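Local coordinates for protein WZI (Escherichia coli, PDB 2YNK) that takes part in group 1 capsule assembly as a carbohydrate-binding beta-barrel of the outer membrane, at residues A[9-14]-A[84-89]; A[17-22]-A[274-279]; A[395-400]-A[404-409]. All coordinates share one frame; numbering follows the deposited sequence.

Contact 1: A[9-14]-A[84-89]; sequences DLRNDL and QGFGQT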
ATOM      1  N   ASP A   9      11.072   0.431  -0.555  1.00 47.58           N
ATOM      2  CA  ASP A   9      12.341   0.877   0.006  1.00 49.74           C
ATOM      3  C   ASP A   9      12.186   2.169   0.803  1.00 49.00           C
ATOM      4  O   ASP A   9      12.691   2.263   1.925  1.00 46.98           O
ATOM      5  CB  ASP A   9      13.398   1.049  -1.092  1.00 52.17           C
ATOM      6  CG  ASP A   9      14.037  -0.271  -1.505  1.00 54.64           C
ATOM      7  OD1 ASP A   9      13.716  -1.307  -0.883  1.00 57.31           O
ATOM      8  OD2 ASP A   9      14.865  -0.278  -2.449  1.00 57.49           O
ATOM      9  N   LEU A  10      11.470   3.140   0.235  1.00 48.76           N
ATOM     10  CA  LEU A  10      11.224   4.421   0.912  1.00 49.66           C
ATOM     11  C   LEU A  10      10.474   4.232   2.227  1.00 49.64           C
ATOM     12  O   LEU A  10      10.875   4.770   3.271  1.00 48.65           O
ATOM     13  CB  LEU A  10      10.420   5.374   0.015  1.00 49.39           C
ATOM     14  CG  LEU A  10      10.279   6.809   0.543  1.00 50.25           C
ATOM     15  CD1 LEU A  10      11.651   7.477   0.577  1.00 52.08           C
ATOM     16  CD2 LEU A  10       9.305   7.633  -0.291  1.00 47.96           C
ATOM     17  N   ARG A  11       9.379   3.477   2.154  1.00 47.81           N
ATOM     18  CA  ARG A  11       8.504   3.262   3.296  1.00 46.59           C
ATOM     19  C   ARG A  11       9.248   2.643   4.458  1.00 45.15           C
ATOM     20  O   ARG A  11       9.056   3.058   5.586  1.00 47.36           O
ATOM     21  CB  ARG A  11       7.302   2.364   2.931  1.00 46.76           C
ATOM     22  CG  ARG A  11       6.521   1.939   4.165  1.00 47.00           C
ATOM     23  CD  ARG A  11       5.121   1.425   3.914  1.00 47.33           C
ATOM     24  NE  ARG A  11       4.503   1.177   5.215  1.00 48.37           N
ATOM     25  CZ  ARG A  11       3.576   0.263   5.483  1.00 48.39           C
ATOM     26  NH1 ARG A  11       3.091  -0.527   4.535  1.00 49.58           N
ATOM     27  NH2 ARG A  11       3.128   0.140   6.730  1.00 49.43           N
ATOM     28  N   ASN A  12      10.066   1.633   4.192  1.00 44.93           N
ATOM     29  CA  ASN A  12      10.779   0.942   5.263  1.00 47.04           C
ATOM     30  C   ASN A  12      11.833   1.872   5.917  1.00 50.41           C
ATOM     31  O   ASN A  12      12.011   1.869   7.137  1.00 49.19           O
ATOM     32  CB  ASN A  12      11.420  -0.351   4.745  1.00 46.97           C
ATOM     33  CG  ASN A  12      10.391  -1.362   4.236  1.00 48.35           C
ATOM     34  OD1 ASN A  12      10.432  -1.767   3.074  1.00 49.07           O
ATOM     35  ND2 ASN A  12       9.462  -1.764   5.098  1.00 48.61           N
ATOM     36  N   ASP A  13      12.503   2.677   5.092  1.00 51.46           N
ATOM     37  CA  ASP A  13      13.445   3.676   5.562  1.00 53.17           C
ATOM     38  C   ASP A  13      12.757   4.771   6.405  1.00 53.65           C
ATOM     39  O   ASP A  13      13.253   5.144   7.468  1.00 52.07           O
ATOM     40  CB  ASP A  13      14.220   4.279   4.375  1.00 55.35           C
ATOM     41  CG  ASP A  13      15.401   3.406   3.933  1.00 57.94           C
ATOM     42  OD1 ASP A  13      15.444   2.223   4.318  1.00 62.38           O
ATOM     43  OD2 ASP A  13      16.296   3.895   3.209  1.00 59.64           O
ATOM     44  N   LEU A  14      11.615   5.271   5.943  1.00 53.17           N
ATOM     45  CA  LEU A  14      10.848   6.245   6.720  1.00 52.82           C
ATOM     46  C   LEU A  14      10.343   5.623   8.017  1.00 53.77           C
ATOM     47  O   LEU A  14      10.400   6.255   9.072  1.00 56.79           O
ATOM     48  CB  LEU A  14       9.652   6.780   5.921  1.00 52.06           C
ATOM     49  CG  LEU A  14       9.925   7.731   4.754  1.00 51.56           C
ATOM     50  CD1 LEU A  14       8.606   8.221   4.176  1.00 49.87           C
ATOM     51  CD2 LEU A  14      10.786   8.903   5.197  1.00 52.07           C
ATOM     52  N   GLN A  84       1.603 -10.848  -1.773  1.00 47.30           N
ATOM     53  CA  GLN A  84       2.748  -9.950  -1.588  1.00 47.62           C
ATOM     54  C   GLN A  84       2.353  -8.664  -0.894  1.00 46.89           C
ATOM     55  O   GLN A  84       1.208  -8.232  -0.941  1.00 47.44           O
ATOM     56  CB  GLN A  84       3.386  -9.593  -2.930  1.00 48.43           C
ATOM     57  CG  GLN A  84       3.835 -10.782  -3.743  1.00 49.79           C
ATOM     58  CD  GLN A  84       4.878 -11.595  -3.033  1.00 52.19           C
ATOM     59  OE1 GLN A  84       6.049 -11.211  -2.987  1.00 55.52           O
ATOM     60  NE2 GLN A  84       4.466 -12.732  -2.471  1.00 54.11           N
ATOM     61  N   GLY A  85       3.335  -8.025  -0.280  1.00 48.16           N
ATOM     62  CA  GLY A  85       3.071  -6.871   0.557  1.00 46.31           C
ATOM     63  C   GLY A  85       3.002  -5.538  -0.151  1.00 44.17           C
ATOM     64  O   GLY A  85       2.968  -5.431  -1.374  1.00 44.41           O
ATOM     65  N   PHE A  86       2.960  -4.512   0.675  1.00 44.29           N
ATOM     66  CA  PHE A  86       3.039  -3.141   0.244  1.00 42.91           C
ATOM     67  C   PHE A  86       4.070  -2.986  -0.855  1.00 42.91           C
ATOM     68  O   PHE A  86       5.240  -3.336  -0.689  1.00 41.52           O
ATOM     69  CB  PHE A  86       3.395  -2.270   1.444  1.00 42.42           C
ATOM     70  CG  PHE A  86       3.618  -0.842   1.106  1.00 40.95           C
ATOM     71  CD1 PHE A  86       4.877  -0.400   0.749  1.00 39.74           C
ATOM     72  CD2 PHE A  86       2.576   0.058   1.157  1.00 39.92           C
ATOM     73  CE1 PHE A  86       5.091   0.918   0.437  1.00 39.54           C
ATOM     74  CE2 PHE A  86       2.786   1.383   0.855  1.00 40.41           C
ATOM     75  CZ  PHE A  86       4.049   1.813   0.485  1.00 40.12           C
ATOM     76  N   GLY A  87       3.594  -2.490  -1.989  1.00 45.73           N
ATOM     77  CA  GLY A  87       4.421  -2.196  -3.143  1.00 47.10           C
ATOM     78  C   GLY A  87       4.982  -3.393  -3.885  1.00 48.43           C
ATOM     79  O   GLY A  87       5.876  -3.226  -4.718  1.00 54.68           O
ATOM     80  N   GLN A  88       4.481  -4.595  -3.620  1.00 47.98           N
ATOM     81  CA  GLN A  88       5.114  -5.796  -4.181  1.00 50.11           C
ATOM     82  C   GLN A  88       4.232  -6.708  -5.085  1.00 51.21           C
ATOM     83  O   GLN A  88       4.715  -7.745  -5.534  1.00 56.51           O
ATOM     84  CB  GLN A  88       5.758  -6.599  -3.045  1.00 50.31           C
ATOM     85  CG  GLN A  88       7.007  -5.937  -2.466  1.00 52.70           C
ATOM     86  CD  GLN A  88       7.246  -6.294  -1.004  1.00 53.00           C
ATOM     87  OE1 GLN A  88       7.771  -7.363  -0.696  1.00 53.36           O
ATOM     88  NE2 GLN A  88       6.860  -5.392  -0.096  1.00 49.32           N
ATOM     89  N   THR A  89       2.983  -6.329  -5.374  1.00 49.17           N
ATOM     90  CA  THR A  89       2.133  -7.114  -6.292  1.00 50.33           C
ATOM     91  C   THR A  89       2.338  -6.640  -7.734  1.00 49.06           C
ATOM     92  O   THR A  89       1.859  -5.575  -8.115  1.00 49.82           O
ATOM     93  CB  THR A  89       0.606  -7.025  -5.958  1.00 52.02           C
ATOM     94  OG1 THR A  89       0.332  -7.549  -4.645  1.00 53.12           O
ATOM     95  CG2 THR A  89      -0.220  -7.819  -6.974  1.00 51.74           C
TER
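One face of the Phe86 ring is taken by the aliphatic arm of Arg11, whose CD lies almost over the middle of the ring, 3.5 Å from its centroid, as a CH-pi contact. The guanidinium follows over the same face but does not lie flat on it: its plane stands 78° from that of the ring. Arg11 CZ is 4.7 Å from the Phe86 centroid, 21° off the ring normal, which makes a cation-pi pair, while NH1 points back towards the root of the ring, 3.5 Å from Phe86 CG. Trp30 and Trp151 each meet Phe86 edge-to-face. The charged end of Arg11 has other partners too, since NH1 is hydrogen-bonded to Gly155 O and the cation also pairs with the ring of Tyr156. With CG anti to the backbone N (chi1 170°) and the chain extended as far as NE, the arginine reaches across between backbones whose CA atoms are 9.0 Å apart at Arg11 and Phe86.

The setting is the inside of a closed antiparallel barrel, where helix 8-19 meets the loop that joins strands 69-76 and 95-104. That loop presents Phe86 from a type II beta turn running from Gly85 to Gln88, with Gly87 at positive phi in the third position and Gln88 N bonded to Gly85 O. The side chain of Gln88 folds back over the turn, its NE2 giving a hydrogen bond of 2.7 Å to Phe86 O, and Gly87 N is held by Asp164. On the helix, Asp13 forms salt bridges with Arg57 of helix 49-65 and with Arg383 of the barrel wall, while Leu10 and Leu14 pack on helix 49-65.

Contact 2: A[17-22]-A[274-279]; sequences LSDRGV and DFKFKL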
ATOM      1  N   LEU A  17      13.073   5.341  10.616  1.00 59.33           N
ATOM      2  CA  LEU A  17      13.350   6.638  11.217  1.00 61.15           C
ATOM      3  C   LEU A  17      12.239   7.081  12.176  1.00 62.91           C
ATOM      4  O   LEU A  17      12.513   7.660  13.234  1.00 62.48           O
ATOM      5  CB  LEU A  17      13.562   7.686  10.115  1.00 59.71           C
ATOM      6  CG  LEU A  17      14.850   7.508   9.304  1.00 58.44           C
ATOM      7  CD1 LEU A  17      14.710   8.120   7.923  1.00 56.37           C
ATOM      8  CD2 LEU A  17      16.039   8.110  10.047  1.00 60.06           C
ATOM      9  N   SER A  18      10.992   6.794  11.809  1.00 62.33           N
ATOM     10  CA  SER A  18       9.834   7.255  12.578  1.00 62.23           C
ATOM     11  C   SER A  18       9.701   6.512  13.897  1.00 61.43           C
ATOM     12  O   SER A  18       9.454   7.119  14.932  1.00 63.98           O
ATOM     13  CB  SER A  18       8.546   7.113  11.753  1.00 63.54           C
ATOM     14  OG  SER A  18       7.385   7.148  12.570  1.00 66.17           O
ATOM     15  N   ASP A  19       9.873   5.198  13.856  1.00 60.65           N
ATOM     16  CA  ASP A  19       9.679   4.369  15.042  1.00 62.66           C
ATOM     17  C   ASP A  19      10.828   4.500  16.032  1.00 61.36           C
ATOM     18  O   ASP A  19      10.679   4.173  17.198  1.00 61.31           O
ATOM     19  CB  ASP A  19       9.495   2.904  14.641  1.00 64.98           C
ATOM     20  CG  ASP A  19       8.138   2.633  14.012  1.00 67.05           C
ATOM     21  OD1 ASP A  19       7.471   3.588  13.553  1.00 70.92           O
ATOM     22  OD2 ASP A  19       7.732   1.455  13.984  1.00 69.75           O
ATOM     23  N   ARG A  20      11.974   4.970  15.555  1.00 60.95           N
ATOM     24  CA  ARG A  20      13.110   5.275  16.408  1.00 60.65           C
ATOM     25  C   ARG A  20      13.065   6.709  16.910  1.00 60.96           C
ATOM     26  O   ARG A  20      13.987   7.141  17.579  1.00 64.85           O
ATOM     27  CB  ARG A  20      14.419   5.072  15.646  1.00 61.02           C
ATOM     28  CG  ARG A  20      14.712   3.626  15.283  1.00 60.48           C
ATOM     29  CD  ARG A  20      16.032   3.508  14.542  1.00 60.36           C
ATOM     30  NE  ARG A  20      17.164   3.868  15.394  1.00 61.07           N
ATOM     31  CZ  ARG A  20      17.711   3.078  16.313  1.00 60.97           C
ATOM     32  NH1 ARG A  20      17.243   1.854  16.522  1.00 60.04           N
ATOM     33  NH2 ARG A  20      18.738   3.519  17.037  1.00 61.97           N
ATOM     34  N   GLY A  21      12.019   7.458  16.568  1.00 59.56           N
ATOM     35  CA  GLY A  21      11.870   8.832  17.037  1.00 58.06           C
ATOM     36  C   GLY A  21      12.754   9.879  16.368  1.00 56.50           C
ATOM     37  O   GLY A  21      12.734  11.039  16.767  1.00 59.54           O
ATOM     38  N   VAL A  22      13.518   9.494  15.354  1.00 53.00           N
ATOM     39  CA  VAL A  22      14.361  10.439  14.628  1.00 52.16           C
ATOM     40  C   VAL A  22      13.554  11.415  13.778  1.00 53.58           C
ATOM     41  O   VAL A  22      14.021  12.513  13.501  1.00 53.77           O
ATOM     42  CB  VAL A  22      15.332   9.710  13.696  1.00 50.42           C
ATOM     43  CG1 VAL A  22      16.186  10.709  12.929  1.00 50.13           C
ATOM     44  CG2 VAL A  22      16.186   8.730  14.486  1.00 50.36           C
ATOM     45  N   ASP A 274      -8.071   2.082  12.216  1.00 53.99           N
ATOM     46  CA  ASP A 274      -6.728   1.540  12.393  1.00 53.80           C
ATOM     47  C   ASP A 274      -5.982   2.338  13.453  1.00 53.94           C
ATOM     48  O   ASP A 274      -6.374   3.455  13.787  1.00 53.60           O
ATOM     49  CB  ASP A 274      -5.945   1.519  11.071  1.00 53.62           C
ATOM     50  CG  ASP A 274      -6.375   2.616  10.098  1.00 55.93           C
ATOM     51  OD1 ASP A 274      -7.493   2.529   9.517  1.00 60.00           O
ATOM     52  OD2 ASP A 274      -5.585   3.560   9.892  1.00 54.26           O
ATOM     53  N   PHE A 275      -4.924   1.747  13.998  1.00 53.99           N
ATOM     54  CA  PHE A 275      -4.050   2.451  14.936  1.00 56.26           C
ATOM     55  C   PHE A 275      -2.611   1.966  14.789  1.00 54.87           C
ATOM     56  O   PHE A 275      -2.363   0.863  14.291  1.00 54.70           O
ATOM     57  CB  PHE A 275      -4.516   2.244  16.388  1.00 59.43           C
ATOM     58  CG  PHE A 275      -4.071   0.936  16.978  1.00 59.70           C
ATOM     59  CD1 PHE A 275      -2.834   0.828  17.609  1.00 59.78           C
ATOM     60  CD2 PHE A 275      -4.871  -0.196  16.870  1.00 59.14           C
ATOM     61  CE1 PHE A 275      -2.413  -0.384  18.129  1.00 61.19           C
ATOM     62  CE2 PHE A 275      -4.455  -1.411  17.391  1.00 59.96           C
ATOM     63  CZ  PHE A 275      -3.227  -1.506  18.020  1.00 61.13           C
ATOM     64  N   LYS A 276      -1.675   2.805  15.218  1.00 54.07           N
ATOM     65  CA  LYS A 276      -0.284   2.406  15.401  1.00 54.73           C
ATOM     66  C   LYS A 276       0.230   3.056  16.698  1.00 57.20           C
ATOM     67  O   LYS A 276       0.049   4.261  16.906  1.00 57.41           O
ATOM     68  CB  LYS A 276       0.581   2.807  14.189  1.00 53.05           C
ATOM     69  CG  LYS A 276       2.026   2.321  14.288  1.00 53.44           C
ATOM     70  CD  LYS A 276       2.917   2.717  13.118  1.00 53.89           C
ATOM     71  CE  LYS A 276       4.386   2.401  13.422  1.00 55.61           C
ATOM     72  NZ  LYS A 276       5.298   2.340  12.235  1.00 54.40           N
ATOM     73  N   PHE A 277       0.857   2.253  17.561  1.00 57.53           N
ATOM     74  CA  PHE A 277       1.349   2.721  18.854  1.00 59.85           C
ATOM     75  C   PHE A 277       2.861   2.554  18.976  1.00 59.77           C
ATOM     76  O   PHE A 277       3.356   1.439  19.067  1.00 58.32           O
ATOM     77  CB  PHE A 277       0.655   1.963  19.987  1.00 62.21           C
ATOM     78  CG  PHE A 277       0.968   2.506  21.355  1.00 65.17           C
ATOM     79  CD1 PHE A 277       0.285   3.609  21.851  1.00 67.67           C
ATOM     80  CD2 PHE A 277       1.942   1.919  22.147  1.00 65.71           C
ATOM     81  CE1 PHE A 277       0.570   4.114  23.112  1.00 69.88           C
ATOM     82  CE2 PHE A 277       2.229   2.419  23.406  1.00 67.44           C
ATOM     83  CZ  PHE A 277       1.542   3.516  23.889  1.00 69.30           C
ATOM     84  N   LYS A 278       3.587   3.670  18.986  1.00 62.62           N
ATOM     85  CA  LYS A 278       5.054   3.651  19.086  1.00 63.88           C
ATOM     86  C   LYS A 278       5.473   3.531  20.544  1.00 64.48           C
ATOM     87  O   LYS A 278       4.887   4.177  21.408  1.00 67.31           O
ATOM     88  CB  LYS A 278       5.657   4.926  18.486  1.00 66.44           C
ATOM     89  CG  LYS A 278       5.449   5.070  16.983  1.00 67.64           C
ATOM     90  CD  LYS A 278       5.637   6.505  16.497  1.00 69.79           C
ATOM     91  CE  LYS A 278       4.572   6.889  15.473  1.00 72.37           C
ATOM     92  NZ  LYS A 278       3.174   6.845  16.015  1.00 72.05           N
ATOM     93  N   LEU A 279       6.483   2.705  20.813  1.00 63.19           N
ATOM     94  CA  LEU A 279       6.981   2.506  22.178  1.00 64.24           C
ATOM     95  C   LEU A 279       8.212   3.359  22.506  1.00 64.60           C
ATOM     96  O   LEU A 279       8.522   3.565  23.674  1.00 64.93           O
ATOM     97  CB  LEU A 279       7.290   1.021  22.440  1.00 63.24           C
ATOM     98  CG  LEU A 279       6.090   0.110  22.735  1.00 63.58           C
ATOM     99  CD1 LEU A 279       6.520  -1.345  22.879  1.00 62.43           C
ATOM    100  CD2 LEU A 279       5.358   0.570  23.987  1.00 63.94           C
TER
HETATM  101  O   HOH W   1       8.463   3.152  18.335  1.00 49.75           O
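Asp19 and Lys276 form a salt bridge in which the ammonium lies across both carboxylate oxygens: Asp19 OD1 accepts from Lys276 NZ at 2.8 Å through its syn lone pair, and the same NZ makes a weak bond of 3.1 Å to Asp19 OD2. An all-trans chain from chi1 (-176°) onward carries the ammonium of Lys276 to Asp19. Beside this pair Lys278 lays its bent chain against the helix end, its CE 4.1 Å from Ser18 OG, and its NZ turns to a weak bond with Gln224 O. A water spans the backbones, donating to Asp19 O at 2.7 Å and accepting a weak bond from Leu279 N.

In the fold, the last turn of helix 8-19 meets the end of barrel strand 268-278. The helix stops in a Schellman motif, with Gly21 at positive phi, Gly21 N bonded to Ser18 O, and a weak bond from Val22 N to Leu17 O.

Further partners come from the next two strands. Ser288 OG, on 287-295, is hydrogen-bonded to Asp19 OD2, and Glu313, on 306-317, forms a second salt bridge with Lys276. The carboxylates of Asp19 and Glu313 come close to each other, and the shared lysine would be expected to offset their repulsion.

Contact 3: A[395-400]-A[404-409]; sequences PENQSI and FPHADT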
ATOM      1  N   PRO A 395     -11.422 -20.490   1.240  1.00 56.28           N
ATOM      2  CA  PRO A 395     -11.969 -21.784   1.652  1.00 57.49           C
ATOM      3  C   PRO A 395     -13.261 -22.190   0.920  1.00 59.08           C
ATOM      4  O   PRO A 395     -13.554 -23.379   0.831  1.00 59.54           O
ATOM      5  CB  PRO A 395     -12.234 -21.586   3.149  1.00 57.08           C
ATOM      6  CG  PRO A 395     -12.427 -20.124   3.306  1.00 56.11           C
ATOM      7  CD  PRO A 395     -11.483 -19.499   2.325  1.00 55.47           C
ATOM      8  N   GLU A 396     -14.008 -21.211   0.409  1.00 60.60           N
ATOM      9  CA  GLU A 396     -15.249 -21.453  -0.338  1.00 62.02           C
ATOM     10  C   GLU A 396     -15.064 -21.500  -1.859  1.00 59.79           C
ATOM     11  O   GLU A 396     -16.049 -21.474  -2.595  1.00 62.87           O
ATOM     12  CB  GLU A 396     -16.288 -20.372   0.010  1.00 64.10           C
ATOM     13  CG  GLU A 396     -16.696 -20.336   1.477  1.00 66.38           C
ATOM     14  CD  GLU A 396     -17.261 -21.662   1.956  1.00 69.67           C
ATOM     15  OE1 GLU A 396     -18.011 -22.311   1.190  1.00 70.86           O
ATOM     16  OE2 GLU A 396     -16.940 -22.066   3.097  1.00 72.32           O
ATOM     17  N   ASN A 397     -13.819 -21.576  -2.322  1.00 56.36           N
ATOM     18  CA  ASN A 397     -13.499 -21.611  -3.759  1.00 54.92           C
ATOM     19  C   ASN A 397     -14.308 -20.625  -4.597  1.00 54.39           C
ATOM     20  O   ASN A 397     -14.840 -20.976  -5.645  1.00 55.67           O
ATOM     21  CB  ASN A 397     -13.635 -23.029  -4.312  1.00 54.94           C
ATOM     22  CG  ASN A 397     -12.619 -23.983  -3.722  1.00 54.82           C
ATOM     23  OD1 ASN A 397     -11.591 -24.265  -4.326  1.00 54.26           O
ATOM     24  ND2 ASN A 397     -12.896 -24.475  -2.531  1.00 56.21           N
ATOM     25  N   GLN A 398     -14.369 -19.386  -4.121  1.00 53.63           N
ATOM     26  CA  GLN A 398     -15.120 -18.316  -4.767  1.00 53.71           C
ATOM     27  C   GLN A 398     -14.466 -17.911  -6.081  1.00 53.23           C
ATOM     28  O   GLN A 398     -13.290 -17.542  -6.109  1.00 51.59           O
ATOM     29  CB  GLN A 398     -15.194 -17.073  -3.859  1.00 54.19           C
ATOM     30  CG  GLN A 398     -15.704 -17.325  -2.445  1.00 56.06           C
ATOM     31  CD  GLN A 398     -15.651 -16.102  -1.549  1.00 57.66           C
ATOM     32  OE1 GLN A 398     -14.691 -15.314  -1.577  1.00 62.61           O
ATOM     33  NE2 GLN A 398     -16.678 -15.941  -0.731  1.00 58.54           N
ATOM     34  N   SER A 399     -15.241 -17.962  -7.164  1.00 53.46           N
ATOM     35  CA  SER A 399     -14.789 -17.487  -8.471  1.00 51.50           C
ATOM     36  C   SER A 399     -14.414 -15.984  -8.497  1.00 49.85           C
ATOM     37  O   SER A 399     -13.563 -15.574  -9.283  1.00 50.83           O
ATOM     38  CB  SER A 399     -15.873 -17.740  -9.498  1.00 52.30           C
ATOM     39  OG  SER A 399     -17.055 -17.034  -9.140  1.00 54.49           O
ATOM     40  N   ILE A 400     -15.027 -15.161  -7.654  1.00 46.58           N
ATOM     41  CA  ILE A 400     -14.810 -13.720  -7.760  1.00 45.65           C
ATOM     42  C   ILE A 400     -13.347 -13.289  -7.466  1.00 46.28           C
ATOM     43  O   ILE A 400     -12.932 -12.182  -7.819  1.00 42.04           O
ATOM     44  CB  ILE A 400     -15.816 -12.921  -6.899  1.00 45.00           C
ATOM     45  CG1 ILE A 400     -15.537 -13.073  -5.384  1.00 44.17           C
ATOM     46  CG2 ILE A 400     -17.236 -13.345  -7.246  1.00 44.25           C
ATOM     47  CD1 ILE A 400     -16.356 -12.137  -4.512  1.00 41.41           C
ATOM     48  N   PHE A 404      -6.540 -15.868  -5.741  1.00 46.66           N
ATOM     49  CA  PHE A 404      -6.464 -17.166  -5.093  1.00 47.27           C
ATOM     50  C   PHE A 404      -7.741 -17.947  -5.346  1.00 47.60           C
ATOM     51  O   PHE A 404      -8.613 -18.008  -4.494  1.00 47.68           O
ATOM     52  CB  PHE A 404      -6.138 -16.975  -3.625  1.00 47.07           C
ATOM     53  CG  PHE A 404      -4.770 -16.425  -3.426  1.00 46.72           C
ATOM     54  CD1 PHE A 404      -3.678 -17.278  -3.381  1.00 46.88           C
ATOM     55  CD2 PHE A 404      -4.555 -15.044  -3.393  1.00 45.37           C
ATOM     56  CE1 PHE A 404      -2.398 -16.770  -3.235  1.00 47.23           C
ATOM     57  CE2 PHE A 404      -3.280 -14.534  -3.260  1.00 44.57           C
ATOM     58  CZ  PHE A 404      -2.197 -15.397  -3.176  1.00 45.11           C
ATOM     59  N   PRO A 405      -7.851 -18.526  -6.554  1.00 48.14           N
ATOM     60  CA  PRO A 405      -9.077 -19.171  -7.020  1.00 50.63           C
ATOM     61  C   PRO A 405      -9.544 -20.337  -6.158  1.00 52.04           C
ATOM     62  O   PRO A 405     -10.744 -20.539  -6.034  1.00 53.69           O
ATOM     63  CB  PRO A 405      -8.709 -19.659  -8.422  1.00 50.67           C
ATOM     64  CG  PRO A 405      -7.220 -19.735  -8.425  1.00 49.77           C
ATOM     65  CD  PRO A 405      -6.785 -18.599  -7.567  1.00 47.98           C
ATOM     66  N   HIS A 406      -8.607 -21.048  -5.537  1.00 53.52           N
ATOM     67  CA  HIS A 406      -8.901 -22.306  -4.865  1.00 56.34           C
ATOM     68  C   HIS A 406      -8.654 -22.272  -3.390  1.00 56.40           C
ATOM     69  O   HIS A 406      -7.805 -21.514  -2.897  1.00 57.96           O
ATOM     70  CB  HIS A 406      -8.058 -23.412  -5.481  1.00 58.74           C
ATOM     71  CG  HIS A 406      -8.053 -23.392  -6.991  1.00 61.27           C
ATOM     72  ND1 HIS A 406      -9.185 -23.277  -7.715  1.00 63.08           N
ATOM     73  CD2 HIS A 406      -7.003 -23.462  -7.909  1.00 61.96           C
ATOM     74  CE1 HIS A 406      -8.878 -23.279  -9.027  1.00 64.30           C
ATOM     75  NE2 HIS A 406      -7.540 -23.390  -9.143  1.00 62.84           N
ATOM     76  N   ALA A 407      -9.395 -23.110  -2.668  1.00 55.87           N
ATOM     77  CA  ALA A 407      -9.133 -23.336  -1.256  1.00 54.85           C
ATOM     78  C   ALA A 407      -7.773 -24.010  -1.120  1.00 54.08           C
ATOM     79  O   ALA A 407      -7.550 -25.100  -1.656  1.00 54.16           O
ATOM     80  CB  ALA A 407     -10.222 -24.177  -0.622  1.00 55.10           C
ATOM     81  N   ASP A 408      -6.859 -23.333  -0.426  1.00 52.02           N
ATOM     82  CA  ASP A 408      -5.496 -23.817  -0.281  1.00 50.96           C
ATOM     83  C   ASP A 408      -4.908 -23.390   1.062  1.00 50.41           C
ATOM     84  O   ASP A 408      -5.360 -22.422   1.656  1.00 49.57           O
ATOM     85  CB  ASP A 408      -4.658 -23.271  -1.435  1.00 49.48           C
ATOM     86  CG  ASP A 408      -3.529 -24.194  -1.836  1.00 51.02           C
ATOM     87  OD1 ASP A 408      -3.145 -25.070  -1.025  1.00 52.38           O
ATOM     88  OD2 ASP A 408      -3.018 -24.046  -2.975  1.00 50.35           O
ATOM     89  N   THR A 409      -3.927 -24.141   1.552  1.00 52.77           N
ATOM     90  CA  THR A 409      -3.102 -23.722   2.690  1.00 54.55           C
ATOM     91  C   THR A 409      -1.685 -23.507   2.178  1.00 54.20           C
ATOM     92  O   THR A 409      -1.075 -24.416   1.624  1.00 56.48           O
ATOM     93  CB  THR A 409      -3.066 -24.764   3.819  1.00 56.30           C
ATOM     94  OG1 THR A 409      -4.378 -24.909   4.375  1.00 58.68           O
ATOM     95  CG2 THR A 409      -2.101 -24.329   4.923  1.00 55.83           C
TER
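Asn397 turns its amide towards the backbone around Ala407, and the two ends of that amide meet different things. OD1 accepts a hydrogen bond from Ala407 N, 3.0 Å long and nearly straight at the hydrogen (167°). The donor comes in well above the carbonyl plane, 62° out of it, so the bond does not follow a lone-pair direction. ND2 meanwhile is in plain contact with the methyl group, Ala407 CB. That methyl points at the opposing segment and also rests 3.7 Å from Pro395 O. OD1 further lies at the edge of the His406 ring, near its plane, and 3.8 Å from His406 CB. The CB bond of His406 is directed away from 395-400, although CB itself still touches Asn397, and Pro405 CG lies 3.7 Å above the plane of the His406 ring, over its centre.

The two segments are the limbs of the loop in a beta hairpin, between strand 383-393 and strand 408-422; the touching parts, 395-398 and 405-407, run 155° apart, nearly antiparallel. The ladder picks up at once where Asp408 pairs with Val393 through the backbone. Asn397 has positive phi, a left-handed conformation in the outgoing limb.

Asn394, at the foot of the loop, ties both limbs together, its OD1 bonded to Gln398 N and its ND2 to Phe404 O. Gln398 sends its amide out to Asn340 of another loop. On the returning limb the CB bond of Asp408 points away from 395-400, and its two carboxylate oxygens receive the backbone N-H groups of Asn437 and Asn438, beyond the end of the next strand, 425-435.

Overall arrangement
Contacts 1 and 2 lie along one element, helix 8-19, with centres about 16 Å apart: contact 1 joins its N-terminal half to a loop inside the barrel, contact 2 its end to strand 268-278. In chain order their segments alternate. Contact 3 follows later in the chain and is local, a hairpin loop at the barrel's rim. Its centre is about 26 Å from that of contact 1, with nearest atoms about 6 Å apart, and about 36 Å from that of contact 2, though contacts 2 and 3 reach the same sheet. None of their residues lines the dodecane or octane pockets; strand 408-422, which begins in contact 3, carries Trp417, Asp420 and Val421 of one dodecane site towards its other end.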